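Local structure of myosin-I heavy chain (Dictyostelium discoideum, 5EJY) at residues A182-P187 against L264-S269. The protein is an unconventional class VII myosin, an actin-based motor with ATPase activity that takes part in adhesion and the early steps of phagocytosis. Sequence-based numbering, arbitrary orientation.
Sequences ARKQVP and LCDVLS
Asp266, near the start of helix 264-277, shows how one carboxylate can hold an irregular loop by its side chain and its backbone at once. Its OD1 forms a salt bridge with Arg183, whose guanidinium grips it side-on through two nitrogens: NE lies 3.0 Å from OD1 and NH2 3.2 Å from the same oxygen. Both come from one face of the carboxylate, and OD1 sits at the guanidinium edge near its plane, although the two flat groups are turned 46° apart. The other oxygen, OD2, accepts the backbone N of Lys184 at 2.7 Å, a fairly straight bond on the syn side but tilted out of the carboxylate plane. Gln185 N adds a weak bond to OD1, so two consecutive backbone N-H groups, the second only weakly, turn to one carboxylate.

In Arg183 a bend at chi3 (-60°) places NE against OD1, and the remaining nitrogen, NH1, forms a salt bridge with Glu191 and a hydrogen bond to Ser134 O. Arg183 and the N-H donors probably favour the ionised form of the buried Asp266.

About one turn along the helix, the hydroxyl OG of Ser269 donates to Val186 O at 2.7 Å, from above the carbonyl plane. Around these bonds the packing is modest: Gln185 CB rests on Ser269 CB at 3.6 Å, Cys265 CB touches Arg183 NH2, and Pro187 CD lies over one guanidinium face, offset toward its rim. Val186 turns from the helix to pack against helix 81-97.

The loop belongs to the MyTH4 domain and the helix to the ubiquitin-like first lobe of the FERM domain; this largely buried polar contact is therefore part of the interface that joins the two in the MyTH4-FERM tandem of the myosin tail.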
loop_
_atom_site.group_PDB
_atom_site.type_symbol
_atom_site.label_atom_id
_atom_site.label_comp_id
_atom_site.label_asym_id
_atom_site.label_seq_id
_atom_site.Cartn_x
_atom_site.Cartn_y
_atom_site.Cartn_z
ATOM N N ALA A 182 3.168 6.023 -12.071
ATOM C CA ALA A 182 4.486 5.680 -11.557
ATOM C C ALA A 182 4.450 5.157 -10.133
ATOM O O ALA A 182 3.582 5.532 -9.336
ATOM C CB ALA A 182 5.403 6.904 -11.621
ATOM N N ARG A 183 5.418 4.304 -9.816
ATOM C CA ARG A 183 5.645 3.880 -8.439
ATOM C C ARG A 183 6.719 4.736 -7.782
ATOM O O ARG A 183 7.376 5.570 -8.430
ATOM C CB ARG A 183 6.050 2.402 -8.386
ATOM C CG ARG A 183 7.449 2.116 -8.908
ATOM C CD ARG A 183 7.699 0.608 -8.948
ATOM N NE ARG A 183 7.587 0.026 -7.610
ATOM C CZ ARG A 183 7.570 -1.277 -7.357
ATOM N NH1 ARG A 183 7.617 -2.157 -8.364
ATOM N NH2 ARG A 183 7.483 -1.705 -6.092
ATOM N N LYS A 184 6.924 4.508 -6.494
ATOM C CA LYS A 184 7.789 5.376 -5.714
ATOM C C LYS A 184 9.011 4.679 -5.155
ATOM O O LYS A 184 9.920 5.343 -4.657
ATOM C CB LYS A 184 6.990 5.985 -4.559
ATOM C CG LYS A 184 5.785 6.789 -5.024
ATOM C CD LYS A 184 5.096 7.470 -3.860
ATOM C CE LYS A 184 3.913 8.303 -4.335
ATOM N NZ LYS A 184 3.289 9.006 -3.176
ATOM N N GLN A 185 9.040 3.349 -5.216
ATOM C CA GLN A 185 10.128 2.620 -4.585
ATOM C C GLN A 185 10.683 1.536 -5.502
ATOM O O GLN A 185 9.993 1.059 -6.402
ATOM C CB GLN A 185 9.657 1.979 -3.263
ATOM C CG GLN A 185 8.913 2.931 -2.304
ATOM C CD GLN A 185 9.754 4.153 -1.892
ATOM O OE1 GLN A 185 10.983 4.091 -1.861
ATOM N NE2 GLN A 185 9.083 5.265 -1.567
ATOM N N VAL A 186 11.923 1.142 -5.241
ATOM C CA VAL A 186 12.532 -0.017 -5.870
ATOM C C VAL A 186 11.953 -1.305 -5.262
ATOM O O VAL A 186 11.787 -1.398 -4.041
ATOM C CB VAL A 186 14.064 0.014 -5.658
ATOM C CG1 VAL A 186 14.711 -1.312 -6.065
ATOM C CG2 VAL A 186 14.678 1.203 -6.418
ATOM N N PRO A 187 11.632 -2.292 -6.110
ATOM C CA PRO A 187 11.109 -3.576 -5.623
ATOM C C PRO A 187 11.919 -4.187 -4.473
ATOM O O PRO A 187 13.156 -4.187 -4.504
ATOM C CB PRO A 187 11.214 -4.472 -6.859
ATOM C CG PRO A 187 10.976 -3.544 -7.979
ATOM C CD PRO A 187 11.591 -2.218 -7.588
ATOM N N LEU A 264 0.736 -1.165 -3.539
ATOM C CA LEU A 264 1.001 -1.989 -2.360
ATOM C C LEU A 264 2.421 -2.530 -2.347
ATOM O O LEU A 264 3.003 -2.681 -1.281
ATOM C CB LEU A 264 -0.008 -3.134 -2.205
ATOM C CG LEU A 264 -1.489 -2.778 -2.041
ATOM C CD1 LEU A 264 -2.293 -4.028 -1.641
ATOM C CD2 LEU A 264 -1.692 -1.675 -1.028
ATOM N N CYS A 265 2.987 -2.834 -3.519
ATOM C CA CYS A 265 4.379 -3.284 -3.544
ATOM C C CYS A 265 5.368 -2.230 -3.016
ATOM O O CYS A 265 6.412 -2.586 -2.455
ATOM C CB CYS A 265 4.789 -3.766 -4.938
ATOM S SG CYS A 265 4.082 -5.379 -5.362
ATOM N N ASP A 266 5.049 -0.950 -3.184
ATOM C CA ASP A 266 5.892 0.098 -2.597
ATOM C C ASP A 266 5.886 0.003 -1.061
ATOM O O ASP A 266 6.881 0.309 -0.397
ATOM C CB ASP A 266 5.431 1.501 -3.034
ATOM C CG ASP A 266 5.897 1.866 -4.446
ATOM O OD1 ASP A 266 6.816 1.202 -4.968
ATOM O OD2 ASP A 266 5.349 2.834 -5.024
ATOM N N VAL A 267 4.768 -0.424 -0.488
ATOM C CA VAL A 267 4.713 -0.594 0.967
ATOM C C VAL A 267 5.651 -1.728 1.385
ATOM O O VAL A 267 6.408 -1.589 2.344
ATOM C CB VAL A 267 3.267 -0.850 1.468
ATOM C CG1 VAL A 267 3.245 -1.081 2.984
ATOM C CG2 VAL A 267 2.374 0.332 1.110
ATOM N N LEU A 268 5.631 -2.838 0.642
ATOM C CA LEU A 268 6.570 -3.936 0.902
ATOM C C LEU A 268 8.043 -3.479 0.881
ATOM O O LEU A 268 8.855 -3.927 1.696
ATOM C CB LEU A 268 6.371 -5.073 -0.100
ATOM C CG LEU A 268 5.024 -5.810 -0.096
ATOM C CD1 LEU A 268 5.006 -6.891 -1.196
ATOM C CD2 LEU A 268 4.735 -6.426 1.275
ATOM N N SER A 269 8.384 -2.601 -0.059
ATOM C CA SER A 269 9.726 -2.019 -0.103
ATOM C C SER A 269 10.048 -1.261 1.181
ATOM O O SER A 269 11.153 -1.359 1.712
ATOM C CB SER A 269 9.857 -1.070 -1.300
ATOM O OG SER A 269 9.567 -1.759 -2.505
#